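Local coordinates for nadph-flavin oxidoreductase (Vibrio harveyi, PDB 1BKJ), which catalyses the NADPH-dependent reduction of FMN to FMNH2, which it supplies to luciferase for bioluminescence, and works as a homodimer, at the interface of chains A and B. Coordinates in Å, arbitrary orientation; residue numbers count along the deposited sequence, not the author numbering. Chains: chain A/B, Nadph-flavin oxidoreductase.

Contact 1: the interface of chains A and B. Residues chain A 32-33, 36, 114, 117-118; chain B 8-9, 11, 113, 117.
The carboxamide of A:Asn114 meets the end of B:Gln113 in the helix-packed part of the homodimer interface. The two side chains cross at about a right angle, their amide planes turned 74° apart, and NE2 of B:Gln113 gives a hydrogen bond of 2.8 Å to OD1 of A:Asn114, arriving tilted from the carbonyl plane. The other end of the A:Asn114 amide is held within its own chain, ND2 donating to O of A:Ala33 at 3.0 Å, so bonds at both ends fix its rotation. Packing is tightest beside it, where A:Leu117 and B:Leu117 point tip to tip and their CD1 methyls stand 3.5 Å apart. B:Ile8 and A:Asn114 run antiparallel alongside one another; the CG2 branch of B:Ile8, anti to the backbone N, lies 3.3 Å from O of A:Ala33, while CD1 reaches toward the backbone of A:Asn114. The CD2 methyl of B:Leu9 rests 3.6 Å from O of A:Gln32 and, more loosely, 4.0 Å from CB of A:Ala36. Water enters on the side of A:Ala36 and B:His11, bound by ND2 of A:Asn114 and by O of B:Ile8 at 2.7 Å, with a weak contact to O of A:Ala36. CD2 of the imidazole of the FMN-binding B:His11 comes within 3.5 Å of that same carbonyl oxygen of A:Ala36. In the fold, helix 98-121 of each subunit faces its counterpart, and helix 3-9 of chain B lies against helices 24-35 and 98-121 of chain A.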
ATOM      1  N   GLN A  32      -5.346  10.379 -12.254  1.00 15.66           N
ATOM      2  CA  GLN A  32      -5.340   9.336 -13.291  1.00 16.50           C
ATOM      3  C   GLN A  32      -4.220   8.317 -13.051  1.00 15.53           C
ATOM      4  O   GLN A  32      -4.420   7.122 -13.254  1.00 14.58           O
ATOM      5  CB  GLN A  32      -5.209   9.911 -14.710  1.00 19.08           C
ATOM      6  CG  GLN A  32      -6.471  10.579 -15.297  1.00 24.29           C
ATOM      7  CD  GLN A  32      -7.778   9.784 -15.110  1.00 27.48           C
ATOM      8  OE1 GLN A  32      -8.787  10.336 -14.646  1.00 28.87           O
ATOM      9  NE2 GLN A  32      -7.763   8.491 -15.467  1.00 29.39           N
ATOM     10  N   ALA A  33      -3.065   8.801 -12.585  1.00 14.59           N
ATOM     11  CA  ALA A  33      -1.921   7.955 -12.261  1.00 14.28           C
ATOM     12  C   ALA A  33      -2.295   7.018 -11.106  1.00 14.40           C
ATOM     13  O   ALA A  33      -1.968   5.827 -11.133  1.00 14.46           O
ATOM     14  CB  ALA A  33      -0.735   8.802 -11.884  1.00 14.34           C
ATOM     15  N   ALA A  36      -4.713   4.245 -12.294  1.00 13.22           N
ATOM     16  CA  ALA A  36      -4.011   3.240 -13.095  1.00 13.32           C
ATOM     17  C   ALA A  36      -3.336   2.134 -12.254  1.00 13.16           C
ATOM     18  O   ALA A  36      -2.775   1.181 -12.812  1.00 13.04           O
ATOM     19  CB  ALA A  36      -2.976   3.923 -14.012  1.00 13.18           C
ATOM     20  N   ASN A 114       1.348   5.754  -6.442  1.00 11.82           N
ATOM     21  CA  ASN A 114       1.275   6.139  -7.854  1.00 12.34           C
ATOM     22  C   ASN A 114       1.028   7.653  -7.951  1.00 12.28           C
ATOM     23  O   ASN A 114       1.702   8.342  -8.721  1.00 12.45           O
ATOM     24  CB  ASN A 114       0.161   5.378  -8.569  1.00 12.36           C
ATOM     25  CG  ASN A 114       0.671   4.188  -9.361  1.00 12.87           C
ATOM     26  OD1 ASN A 114       1.811   3.760  -9.227  1.00 13.96           O
ATOM     27  ND2 ASN A 114      -0.184   3.657 -10.206  1.00 13.54           N
ATOM     28  N   LEU A 117       4.301   9.489  -6.819  1.00 13.06           N
ATOM     29  CA  LEU A 117       5.323   9.372  -7.865  1.00 13.72           C
ATOM     30  C   LEU A 117       5.024  10.260  -9.078  1.00 13.54           C
ATOM     31  O   LEU A 117       5.924  10.925  -9.598  1.00 13.54           O
ATOM     32  CB  LEU A 117       5.522   7.922  -8.298  1.00 14.40           C
ATOM     33  CG  LEU A 117       6.316   7.034  -7.346  1.00 15.53           C
ATOM     34  CD1 LEU A 117       6.365   5.640  -7.919  1.00 15.76           C
ATOM     35  CD2 LEU A 117       7.729   7.563  -7.129  1.00 15.91           C
ATOM     36  N   ALA A 118       3.754  10.326  -9.474  1.00 14.00           N
ATOM     37  CA  ALA A 118       3.330  11.184 -10.582  1.00 14.57           C
ATOM     38  C   ALA A 118       3.651  12.639 -10.207  1.00 14.72           C
ATOM     39  O   ALA A 118       4.298  13.344 -10.974  1.00 15.54           O
ATOM     40  CB  ALA A 118       1.845  11.034 -10.837  1.00 14.12           C
TER
ATOM     41  N   ILE B   8       3.426   4.582 -15.622  1.00 19.46           N
ATOM     42  CA  ILE B   8       2.310   4.372 -14.699  1.00 18.74           C
ATOM     43  C   ILE B   8       1.004   4.088 -15.447  1.00 18.99           C
ATOM     44  O   ILE B   8       0.338   3.100 -15.145  1.00 18.43           O
ATOM     45  CB  ILE B   8       2.106   5.583 -13.743  1.00 18.43           C
ATOM     46  CG1 ILE B   8       3.273   5.691 -12.761  1.00 18.52           C
ATOM     47  CG2 ILE B   8       0.816   5.430 -12.945  1.00 17.54           C
ATOM     48  CD1 ILE B   8       3.264   6.950 -11.892  1.00 18.11           C
ATOM     49  N   LEU B   9       0.676   4.926 -16.438  1.00 19.09           N
ATOM     50  CA  LEU B   9      -0.565   4.778 -17.217  1.00 19.26           C
ATOM     51  C   LEU B   9      -0.593   3.608 -18.207  1.00 18.95           C
ATOM     52  O   LEU B   9      -1.666   3.188 -18.643  1.00 18.89           O
ATOM     53  CB  LEU B   9      -0.892   6.089 -17.941  1.00 19.85           C
ATOM     54  CG  LEU B   9      -1.118   7.365 -17.110  1.00 21.49           C
ATOM     55  CD1 LEU B   9      -1.265   8.583 -18.026  1.00 22.00           C
ATOM     56  CD2 LEU B   9      -2.353   7.222 -16.241  1.00 21.17           C
ATOM     57  N   HIS B  11       0.393   0.549 -17.494  1.00 17.83           N
ATOM     58  CA  HIS B  11       0.303  -0.699 -16.743  1.00 16.99           C
ATOM     59  C   HIS B  11      -0.891  -1.599 -17.098  1.00 17.09           C
ATOM     60  O   HIS B  11      -2.028  -1.135 -17.250  1.00 16.83           O
ATOM     61  CB  HIS B  11       0.283  -0.399 -15.224  1.00 16.19           C
ATOM     62  CG  HIS B  11      -0.218  -1.533 -14.374  1.00 15.81           C
ATOM     63  ND1 HIS B  11       0.577  -2.603 -14.025  1.00 16.03           N
ATOM     64  CD2 HIS B  11      -1.454  -1.817 -13.900  1.00 15.80           C
ATOM     65  CE1 HIS B  11      -0.148  -3.503 -13.390  1.00 15.84           C
ATOM     66  NE2 HIS B  11      -1.386  -3.052 -13.303  1.00 16.30           N
ATOM     67  N   GLN B 113       4.675  -1.359  -4.883  1.00 13.28           N
ATOM     68  CA  GLN B 113       4.364  -0.570  -6.078  1.00 13.39           C
ATOM     69  C   GLN B 113       5.598   0.070  -6.714  1.00 13.55           C
ATOM     70  O   GLN B 113       5.695   0.131  -7.938  1.00 13.82           O
ATOM     71  CB  GLN B 113       3.225   0.436  -5.806  1.00 13.20           C
ATOM     72  CG  GLN B 113       2.701   1.237  -7.027  1.00 14.58           C
ATOM     73  CD  GLN B 113       2.254   0.394  -8.237  1.00 14.65           C
ATOM     74  OE1 GLN B 113       1.959  -0.797  -8.125  1.00 14.53           O
ATOM     75  NE2 GLN B 113       2.193   1.031  -9.400  1.00 14.95           N
ATOM     76  N   LEU B 117       6.788  -0.695 -10.496  1.00 15.26           N
ATOM     77  CA  LEU B 117       7.032   0.428 -11.406  1.00 16.06           C
ATOM     78  C   LEU B 117       8.441   0.457 -11.937  1.00 15.76           C
ATOM     79  O   LEU B 117       8.645   0.784 -13.098  1.00 16.03           O
ATOM     80  CB  LEU B 117       6.702   1.772 -10.772  1.00 16.85           C
ATOM     81  CG  LEU B 117       5.217   2.110 -10.896  1.00 19.01           C
ATOM     82  CD1 LEU B 117       4.918   3.334 -10.087  1.00 19.31           C
ATOM     83  CD2 LEU B 117       4.822   2.314 -12.361  1.00 19.30           C
TER
HETATM   84  O   HOH W   1       0.009   1.900 -12.751  1.00 13.78           O

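Contact 2: the interface of chains A and B. Residues chain A 170, 174-175, 181, 212; chain B 43-44, 46, 85.
B:Gln44 and A:Leu170 cross obliquely, the glutamine using its carbonyl oxygen to capture a backbone N-H of the partner subunit. With CG anti to the carbonyl carbon (chi1 -59°) and the chain extended beyond it, OE1 accepts from N of A:Leu170 at 3.0 Å. This bond is nearly straight, 175° at the hydrogen, and the donor lies in the carbonyl plane on a lone pair. The amide NE2 is turned toward the indole of A:Trp212, 3.6 Å from CZ2, with ring and amide planes 66° apart. A:Leu170 also meets B:Arg85 tip to tip, CD1 against NE. The arginine bends at chi3, and its NH2 turns back to its own chain, donating to O of B:Gln44 at 2.9 Å and O of B:Val46 at 3.0 Å. Both acceptors lie in the guanidinium plane, and the two bonds fix the orientation of that group; the donor sits above each carbonyl plane. NH1 instead looks across the interface, reaching O of A:Val174 through a water that it contacts at 2.7 Å. Lower down the arginine, CD packs on CG1 of A:Val174, and the phenol OH of A:Tyr181 stands 4.2 Å from CG of B:Arg85. CG1 of A:Val175 approaches O of B:Val46. The site joins chain A's helix 172-175, the loop before it, the loop after strand 176-178 and the start of helix 212-220 to chain B's strand 46-50, helix 84-89 and the loop segment containing B:Gln44.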
ATOM      1  N   LEU A 170      17.524   0.595   5.759  1.00 19.57           N
ATOM      2  CA  LEU A 170      18.211  -0.638   6.154  1.00 19.62           C
ATOM      3  C   LEU A 170      18.764  -1.260   4.860  1.00 19.67           C
ATOM      4  O   LEU A 170      18.191  -1.036   3.784  1.00 19.53           O
ATOM      5  CB  LEU A 170      17.229  -1.614   6.811  1.00 19.19           C
ATOM      6  CG  LEU A 170      16.871  -1.423   8.282  1.00 18.97           C
ATOM      7  CD1 LEU A 170      15.623  -2.224   8.588  1.00 19.19           C
ATOM      8  CD2 LEU A 170      18.018  -1.839   9.179  1.00 17.77           C
ATOM      9  N   VAL A 174      19.368  -7.184   4.793  1.00 22.57           N
ATOM     10  CA  VAL A 174      18.586  -7.273   6.040  1.00 21.67           C
ATOM     11  C   VAL A 174      17.098  -7.478   5.685  1.00 22.03           C
ATOM     12  O   VAL A 174      16.459  -8.412   6.189  1.00 22.78           O
ATOM     13  CB  VAL A 174      18.754  -5.982   6.924  1.00 21.03           C
ATOM     14  CG1 VAL A 174      17.801  -5.962   8.122  1.00 19.71           C
ATOM     15  CG2 VAL A 174      20.166  -5.881   7.431  1.00 20.83           C
ATOM     16  N   VAL A 175      16.578  -6.627   4.795  1.00 21.92           N
ATOM     17  CA  VAL A 175      15.169  -6.641   4.361  1.00 21.53           C
ATOM     18  C   VAL A 175      14.802  -7.812   3.436  1.00 21.48           C
ATOM     19  O   VAL A 175      13.697  -8.355   3.557  1.00 21.21           O
ATOM     20  CB  VAL A 175      14.771  -5.250   3.736  1.00 21.43           C
ATOM     21  CG1 VAL A 175      13.307  -5.224   3.255  1.00 21.12           C
ATOM     22  CG2 VAL A 175      14.982  -4.140   4.770  1.00 20.77           C
ATOM     23  N   TYR A 181      13.050 -17.304   5.989  1.00 23.36           N
ATOM     24  CA  TYR A 181      13.374 -16.142   6.819  1.00 23.88           C
ATOM     25  C   TYR A 181      14.701 -16.373   7.571  1.00 24.52           C
ATOM     26  O   TYR A 181      14.885 -17.406   8.217  1.00 25.16           O
ATOM     27  CB  TYR A 181      12.229 -15.852   7.806  1.00 22.87           C
ATOM     28  CG  TYR A 181      12.309 -14.520   8.546  1.00 22.30           C
ATOM     29  CD1 TYR A 181      13.065 -14.387   9.747  1.00 21.72           C
ATOM     30  CD2 TYR A 181      11.595 -13.389   8.081  1.00 21.67           C
ATOM     31  CE1 TYR A 181      13.106 -13.157  10.476  1.00 21.32           C
ATOM     32  CE2 TYR A 181      11.621 -12.151   8.803  1.00 21.75           C
ATOM     33  CZ  TYR A 181      12.384 -12.044   9.998  1.00 21.42           C
ATOM     34  OH  TYR A 181      12.422 -10.855  10.700  1.00 20.80           O
ATOM     35  N   TRP A 212      18.457   5.276  16.061  1.00 26.58           N
ATOM     36  CA  TRP A 212      17.273   4.790  15.324  1.00 25.31           C
ATOM     37  C   TRP A 212      16.588   3.612  16.024  1.00 25.13           C
ATOM     38  O   TRP A 212      15.373   3.641  16.222  1.00 25.41           O
ATOM     39  CB  TRP A 212      17.624   4.392  13.870  1.00 23.84           C
ATOM     40  CG  TRP A 212      16.447   3.753  13.083  1.00 22.83           C
ATOM     41  CD1 TRP A 212      15.405   4.412  12.494  1.00 22.69           C
ATOM     42  CD2 TRP A 212      16.183   2.348  12.904  1.00 21.89           C
ATOM     43  NE1 TRP A 212      14.501   3.514  11.973  1.00 22.26           N
ATOM     44  CE2 TRP A 212      14.945   2.240  12.206  1.00 21.94           C
ATOM     45  CE3 TRP A 212      16.860   1.161  13.270  1.00 22.39           C
ATOM     46  CZ2 TRP A 212      14.370   0.995  11.862  1.00 22.45           C
ATOM     47  CZ3 TRP A 212      16.289  -0.092  12.931  1.00 22.57           C
ATOM     48  CH2 TRP A 212      15.051  -0.156  12.232  1.00 22.46           C
TER
ATOM     49  N   LEU B  43       9.683   3.190  10.717  1.00 17.08           N
ATOM     50  CA  LEU B  43       9.637   1.885  11.376  1.00 16.53           C
ATOM     51  C   LEU B  43      10.204   0.729  10.545  1.00 16.52           C
ATOM     52  O   LEU B  43      10.711  -0.257  11.111  1.00 16.88           O
ATOM     53  CB  LEU B  43       8.203   1.565  11.826  1.00 16.61           C
ATOM     54  CG  LEU B  43       7.545   2.364  12.958  1.00 16.95           C
ATOM     55  CD1 LEU B  43       6.060   2.072  13.004  1.00 17.22           C
ATOM     56  CD2 LEU B  43       8.187   2.086  14.298  1.00 17.19           C
ATOM     57  N   GLN B  44      10.127   0.856   9.216  1.00 15.76           N
ATOM     58  CA  GLN B  44      10.626  -0.143   8.256  1.00 15.82           C
ATOM     59  C   GLN B  44      10.169  -1.548   8.638  1.00 15.74           C
ATOM     60  O   GLN B  44      10.943  -2.370   9.117  1.00 15.68           O
ATOM     61  CB  GLN B  44      12.145  -0.027   8.100  1.00 16.16           C
ATOM     62  CG  GLN B  44      12.563   1.342   7.624  1.00 16.54           C
ATOM     63  CD  GLN B  44      14.049   1.483   7.520  1.00 16.78           C
ATOM     64  OE1 GLN B  44      14.657   0.996   6.582  1.00 18.15           O
ATOM     65  NE2 GLN B  44      14.647   2.147   8.491  1.00 17.38           N
ATOM     66  N   VAL B  46       8.585  -3.855   6.623  1.00 15.60           N
ATOM     67  CA  VAL B  46       8.378  -4.745   5.492  1.00 15.74           C
ATOM     68  C   VAL B  46       9.603  -5.642   5.269  1.00 15.86           C
ATOM     69  O   VAL B  46      10.745  -5.195   5.399  1.00 15.88           O
ATOM     70  CB  VAL B  46       8.050  -3.926   4.179  1.00 15.52           C
ATOM     71  CG1 VAL B  46       7.657  -4.851   3.020  1.00 15.07           C
ATOM     72  CG2 VAL B  46       6.934  -2.916   4.443  1.00 15.14           C
ATOM     73  N   ARG B  85      12.062  -8.003  13.733  1.00 19.08           N
ATOM     74  CA  ARG B  85      13.334  -7.274  13.804  1.00 19.85           C
ATOM     75  C   ARG B  85      13.342  -6.359  15.024  1.00 20.33           C
ATOM     76  O   ARG B  85      14.320  -6.316  15.760  1.00 21.16           O
ATOM     77  CB  ARG B  85      13.554  -6.412  12.561  1.00 19.79           C
ATOM     78  CG  ARG B  85      14.133  -7.131  11.376  1.00 19.20           C
ATOM     79  CD  ARG B  85      14.619  -6.121  10.337  1.00 18.81           C
ATOM     80  NE  ARG B  85      13.536  -5.355   9.723  1.00 18.57           N
ATOM     81  CZ  ARG B  85      12.993  -5.623   8.537  1.00 18.49           C
ATOM     82  NH1 ARG B  85      13.419  -6.650   7.809  1.00 17.81           N
ATOM     83  NH2 ARG B  85      12.030  -4.844   8.065  1.00 17.18           N
TER
HETATM   84  O   HOH W   2      14.656  -9.000   8.451  1.00 25.60           O

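Contact 3: the interface of chains A and B. Residues chain A 217, 220-223; chain B 92-94, 97.
This part of the homodimer interface in a nitroreductase-family flavin reductase is a loop-to-helix-end clasp: the end of helix 212-220 and the following residues of chain A bind a loop of chain B, tying the C-terminal region of one subunit to the other. B:Gln94 carries polar contacts through both backbone and side chain. Its backbone N donates to O of A:Leu220 at 2.9 Å, and its side chain, extended beyond CG, carries NE2 to O of A:Ala221 at 3.0 Å. This second acceptor lies in the amide plane of B:Gln94, whereas both donors stand above the carbonyl planes they address. A water joins O of A:Leu220 and O of A:Gly222 to O of B:Gln94, the last at 2.8 Å. On the apolar flank, A:Leu220 and B:Val93 lie side by side and point the same way. CG1 of B:Val93, anti to its backbone N (chi1 161°), sits 4.0 Å from CB of A:Leu220, while CG2 approaches the backbone O of A:Thr217 and the same CB of A:Leu220. At the opposite end, A:Glu223 crosses the tip of the B:Phe97 ring: CZ lies 3.9 Å from CG of the glutamate, CE2 approaches its CA, and carboxylate and ring planes are 80° apart.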
ATOM      1  N   THR A 217      11.982   1.235  18.686  1.00 23.83           N
ATOM      2  CA  THR A 217      11.566   0.189  19.621  1.00 24.05           C
ATOM      3  C   THR A 217      10.971   0.769  20.895  1.00 24.64           C
ATOM      4  O   THR A 217      10.151   0.123  21.554  1.00 24.88           O
ATOM      5  CB  THR A 217      12.700  -0.804  19.962  1.00 24.41           C
ATOM      6  OG1 THR A 217      13.781  -0.134  20.633  1.00 24.54           O
ATOM      7  CG2 THR A 217      13.204  -1.502  18.700  1.00 24.42           C
ATOM      8  N   LEU A 220       7.308   1.533  20.137  1.00 24.04           N
ATOM      9  CA  LEU A 220       6.563   0.276  20.160  1.00 23.38           C
ATOM     10  C   LEU A 220       6.472  -0.414  21.536  1.00 23.53           C
ATOM     11  O   LEU A 220       5.647  -1.319  21.725  1.00 23.43           O
ATOM     12  CB  LEU A 220       7.129  -0.686  19.109  1.00 22.67           C
ATOM     13  CG  LEU A 220       7.127  -0.259  17.637  1.00 21.93           C
ATOM     14  CD1 LEU A 220       7.681  -1.372  16.799  1.00 21.62           C
ATOM     15  CD2 LEU A 220       5.745   0.117  17.159  1.00 21.92           C
ATOM     16  N   ALA A 221       7.303   0.027  22.484  1.00 23.61           N
ATOM     17  CA  ALA A 221       7.318  -0.495  23.862  1.00 24.22           C
ATOM     18  C   ALA A 221       6.067  -0.025  24.623  1.00 24.59           C
ATOM     19  O   ALA A 221       5.639  -0.651  25.604  1.00 25.06           O
ATOM     20  CB  ALA A 221       8.584  -0.042  24.589  1.00 25.06           C
ATOM     21  N   GLY A 222       5.486   1.078  24.154  1.00 24.60           N
ATOM     22  CA  GLY A 222       4.272   1.616  24.745  1.00 24.54           C
ATOM     23  C   GLY A 222       3.099   1.178  23.887  1.00 24.69           C
ATOM     24  O   GLY A 222       3.243   0.264  23.077  1.00 25.32           O
ATOM     25  N   GLU A 223       1.943   1.815  24.067  1.00 24.88           N
ATOM     26  CA  GLU A 223       0.736   1.503  23.295  1.00 24.51           C
ATOM     27  C   GLU A 223       0.743   2.240  21.956  1.00 23.16           C
ATOM     28  O   GLU A 223       1.210   3.389  21.867  1.00 23.99           O
ATOM     29  CB  GLU A 223      -0.534   1.900  24.053  1.00 26.90           C
ATOM     30  CG  GLU A 223      -0.776   1.205  25.383  1.00 30.57           C
ATOM     31  CD  GLU A 223      -2.163   1.522  25.938  1.00 33.55           C
ATOM     32  OE1 GLU A 223      -2.450   2.714  26.229  1.00 35.01           O
ATOM     33  OE2 GLU A 223      -2.977   0.577  26.071  1.00 35.79           O
TER
ATOM     34  N   ASP B  92      10.560  -6.019  24.805  1.00 26.06           N
ATOM     35  CA  ASP B  92       9.406  -5.357  25.417  1.00 25.76           C
ATOM     36  C   ASP B  92       8.371  -4.794  24.431  1.00 25.12           C
ATOM     37  O   ASP B  92       7.289  -4.380  24.849  1.00 25.12           O
ATOM     38  CB  ASP B  92       9.868  -4.275  26.410  1.00 26.76           C
ATOM     39  N   VAL B  93       8.694  -4.862  23.133  1.00 24.39           N
ATOM     40  CA  VAL B  93       7.856  -4.390  22.010  1.00 23.88           C
ATOM     41  C   VAL B  93       6.473  -5.053  21.988  1.00 23.29           C
ATOM     42  O   VAL B  93       6.355  -6.278  22.096  1.00 23.58           O
ATOM     43  CB  VAL B  93       8.620  -4.608  20.629  1.00 24.14           C
ATOM     44  CG1 VAL B  93       7.688  -4.588  19.399  1.00 24.73           C
ATOM     45  CG2 VAL B  93       9.687  -3.541  20.458  1.00 24.23           C
ATOM     46  N   GLN B  94       5.433  -4.227  21.903  1.00 22.71           N
ATOM     47  CA  GLN B  94       4.058  -4.721  21.837  1.00 22.69           C
ATOM     48  C   GLN B  94       3.648  -4.591  20.357  1.00 22.01           C
ATOM     49  O   GLN B  94       3.391  -3.483  19.880  1.00 22.05           O
ATOM     50  CB  GLN B  94       3.146  -3.899  22.759  1.00 23.09           C
ATOM     51  CG  GLN B  94       3.488  -4.009  24.241  1.00 24.56           C
ATOM     52  CD  GLN B  94       2.539  -3.226  25.122  1.00 25.73           C
ATOM     53  OE1 GLN B  94       1.447  -3.683  25.433  1.00 27.52           O
ATOM     54  NE2 GLN B  94       2.960  -2.041  25.539  1.00 26.51           N
ATOM     55  N   PHE B  97      -1.158  -4.575  18.437  1.00 16.39           N
ATOM     56  CA  PHE B  97      -2.178  -3.551  18.166  1.00 15.16           C
ATOM     57  C   PHE B  97      -2.534  -3.505  16.671  1.00 14.30           C
ATOM     58  O   PHE B  97      -1.632  -3.534  15.822  1.00 13.88           O
ATOM     59  CB  PHE B  97      -1.678  -2.177  18.637  1.00 15.37           C
ATOM     60  CG  PHE B  97      -1.662  -2.013  20.137  1.00 15.53           C
ATOM     61  CD1 PHE B  97      -2.846  -1.691  20.839  1.00 15.79           C
ATOM     62  CD2 PHE B  97      -0.463  -2.186  20.864  1.00 15.69           C
ATOM     63  CE1 PHE B  97      -2.844  -1.542  22.251  1.00 16.65           C
ATOM     64  CE2 PHE B  97      -0.440  -2.041  22.283  1.00 16.14           C
ATOM     65  CZ  PHE B  97      -1.635  -1.718  22.974  1.00 16.19           C
TER
HETATM   66  O   HOH W   3       2.808  -0.812  20.465  1.00 14.74           O

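The C-alpha centres of contact 2 and contact 3 are about 16 Å apart, whereas contact 1 lies about 26 Å from contact 2 and about 35 Å from contact 3. Helix 212-220 of chain A links the nearer pair, its start serving contact 2 and its end contact 3. Helix 98-121 supplies residues of both chains to contact 1, and in chain B it begins immediately after B:Phe97 of contact 3. Two-fold symmetry repeats each contact with the chains exchanged, so helix packing and reciprocal loop and helix-end contacts jointly hold the dimer. B:His11 in contact 1 places part of this interface beside an FMN site.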